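Local coordinates for protein V-type ATP synthase alpha chain (Nanoarchaeum equitans Kin4-M, PDB 5BN3) that forms the alpha chain of a V-type ATP synthase, a P-loop nucleotide-binding subunit modelled here with adenosine-5'-diphosphate and magnesium ions, at residues A296-G301 and A354-R359. Sequence-based numbering, arbitrary orientation.
Sequences ASIYLG and AEFYER
Tyr299 and Phe356 mark the nearest backbone approach, their CA atoms 7.0 Å apart, where helix 293-309 runs beside helix 349-357 within the nucleotide-binding domain. Here the apolar half of the contact is a CH-pi interaction: Ile298 CG2 lies over one face of the Phe356 ring, 3.9 Å from its centroid and 29° off the normal, and displaced toward CD1, which it approaches to 3.4 Å. Phe356 CG stands anti to its own backbone N, which swings the ring across to the isoleucine branch; the Phe356 side chain also touches Ile375 of strand 370-379, while Ile298 reaches Cys250 of strand 244-250. The polar half is a hydrogen bond from Tyr299 OH to Glu355 OE1, 2.6 Å long. It meets the oxygen on its anti side, 27° out of the carboxylate plane. Arg359 brings NH2 to the same ring's edge, 3.6 Å from Tyr299 CD2, with guanidinium and ring planes 76° apart, so the two groups do not stack. Its stronger partners are the carbonyl oxygen of Ile184 for NH2 and the carboxylate of Glu306 for NH1. A cation-pi interaction with Arg185 adds a further positive charge near Tyr299. The buried phenol thus meets a carboxylate at its hydroxyl and arginines at its ring: Glu355 accepts the hydroxyl proton, while the charge of Arg359 is paired with Glu306.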
loop_
_atom_site.group_PDB
_atom_site.type_symbol
_atom_site.label_atom_id
_atom_site.label_comp_id
_atom_site.label_asym_id
_atom_site.label_seq_id
_atom_site.Cartn_x
_atom_site.Cartn_y
_atom_site.Cartn_z
ATOM N N ALA A 296 7.340 30.981 7.468
ATOM C CA ALA A 296 7.473 32.429 7.539
ATOM C C ALA A 296 7.751 33.030 6.164
ATOM O O ALA A 296 7.169 34.047 5.799
ATOM C CB ALA A 296 8.568 32.810 8.513
ATOM N N SER A 297 8.630 32.387 5.399
ATOM C CA SER A 297 9.009 32.888 4.077
ATOM C C SER A 297 7.824 32.954 3.109
ATOM O O SER A 297 7.754 33.846 2.262
ATOM C CB SER A 297 10.120 32.026 3.478
ATOM O OG SER A 297 9.628 30.751 3.107
ATOM N N ILE A 298 6.901 32.004 3.238
ATOM C CA ILE A 298 5.709 31.957 2.392
ATOM C C ILE A 298 4.755 33.121 2.686
ATOM O O ILE A 298 4.307 33.818 1.774
ATOM C CB ILE A 298 4.957 30.622 2.578
ATOM C CG1 ILE A 298 5.744 29.464 1.949
ATOM C CG2 ILE A 298 3.569 30.699 1.976
ATOM C CD1 ILE A 298 5.859 29.548 0.433
ATOM N N TYR A 299 4.443 33.323 3.963
ATOM C CA TYR A 299 3.568 34.421 4.368
ATOM C C TYR A 299 4.229 35.774 4.128
ATOM O O TYR A 299 3.558 36.751 3.789
ATOM C CB TYR A 299 3.173 34.271 5.843
ATOM C CG TYR A 299 2.219 33.125 6.102
ATOM C CD1 TYR A 299 2.687 31.828 6.242
ATOM C CD2 TYR A 299 0.853 33.341 6.208
ATOM C CE1 TYR A 299 1.825 30.777 6.476
ATOM C CE2 TYR A 299 -0.019 32.293 6.443
ATOM C CZ TYR A 299 0.474 31.014 6.576
ATOM O OH TYR A 299 -0.385 29.966 6.810
ATOM N N LEU A 300 5.546 35.820 4.305
ATOM C CA LEU A 300 6.317 37.042 4.104
ATOM C C LEU A 300 6.241 37.513 2.657
ATOM O O LEU A 300 5.968 38.684 2.388
ATOM C CB LEU A 300 7.782 36.801 4.469
ATOM C CG LEU A 300 8.673 38.043 4.474
ATOM C CD1 LEU A 300 8.666 38.644 5.860
ATOM C CD2 LEU A 300 10.092 37.729 4.022
ATOM N N GLY A 301 6.492 36.594 1.729
ATOM C CA GLY A 301 6.483 36.919 0.313
ATOM C C GLY A 301 5.107 37.299 -0.186
ATOM O O GLY A 301 4.966 38.166 -1.049
ATOM N N ALA A 354 -4.559 27.076 1.480
ATOM C CA ALA A 354 -5.530 28.075 1.058
ATOM C C ALA A 354 -5.174 29.468 1.573
ATOM O O ALA A 354 -5.405 30.458 0.888
ATOM C CB ALA A 354 -6.918 27.683 1.515
ATOM N N GLU A 355 -4.613 29.542 2.778
ATOM C CA GLU A 355 -4.190 30.826 3.342
ATOM C C GLU A 355 -3.147 31.518 2.464
ATOM O O GLU A 355 -3.005 32.738 2.499
ATOM C CB GLU A 355 -3.649 30.642 4.766
ATOM C CG GLU A 355 -4.714 30.307 5.805
ATOM C CD GLU A 355 -4.133 30.089 7.192
ATOM O OE1 GLU A 355 -2.930 30.373 7.394
ATOM O OE2 GLU A 355 -4.878 29.630 8.084
ATOM N N PHE A 356 -2.421 30.729 1.678
ATOM C CA PHE A 356 -1.450 31.262 0.730
ATOM C C PHE A 356 -2.116 31.643 -0.593
ATOM O O PHE A 356 -2.115 32.810 -0.984
ATOM C CB PHE A 356 -0.334 30.237 0.501
ATOM C CG PHE A 356 0.700 30.668 -0.498
ATOM C CD1 PHE A 356 1.345 31.889 -0.370
ATOM C CD2 PHE A 356 1.044 29.840 -1.555
ATOM C CE1 PHE A 356 2.307 32.283 -1.285
ATOM C CE2 PHE A 356 2.004 30.225 -2.475
ATOM C CZ PHE A 356 2.638 31.450 -2.340
ATOM N N TYR A 357 -2.701 30.660 -1.271
ATOM C CA TYR A 357 -3.237 30.868 -2.618
ATOM C C TYR A 357 -4.434 31.819 -2.699
ATOM O O TYR A 357 -4.641 32.467 -3.723
ATOM C CB TYR A 357 -3.578 29.524 -3.272
ATOM C CG TYR A 357 -2.360 28.707 -3.634
ATOM C CD1 TYR A 357 -1.566 29.057 -4.716
ATOM C CD2 TYR A 357 -2.006 27.587 -2.898
ATOM C CE1 TYR A 357 -0.455 28.315 -5.053
ATOM C CE2 TYR A 357 -0.895 26.839 -3.228
ATOM C CZ TYR A 357 -0.124 27.210 -4.308
ATOM O OH TYR A 357 0.984 26.471 -4.643
ATOM N N GLU A 358 -5.218 31.909 -1.629
ATOM C CA GLU A 358 -6.378 32.799 -1.624
ATOM C C GLU A 358 -5.978 34.274 -1.570
ATOM O O GLU A 358 -6.827 35.157 -1.688
ATOM C CB GLU A 358 -7.320 32.455 -0.478
ATOM N N ARG A 359 -4.686 34.536 -1.394
ATOM C CA ARG A 359 -4.175 35.905 -1.400
ATOM C C ARG A 359 -3.976 36.419 -2.819
ATOM O O ARG A 359 -3.844 37.619 -3.035
ATOM C CB ARG A 359 -2.847 35.987 -0.645
ATOM C CG ARG A 359 -2.934 35.737 0.852
ATOM C CD ARG A 359 -1.816 36.484 1.552
ATOM N NE ARG A 359 -1.630 36.073 2.940
ATOM C CZ ARG A 359 -0.942 36.771 3.837
ATOM N NH1 ARG A 359 -0.391 37.929 3.499
ATOM N NH2 ARG A 359 -0.821 36.321 5.075
#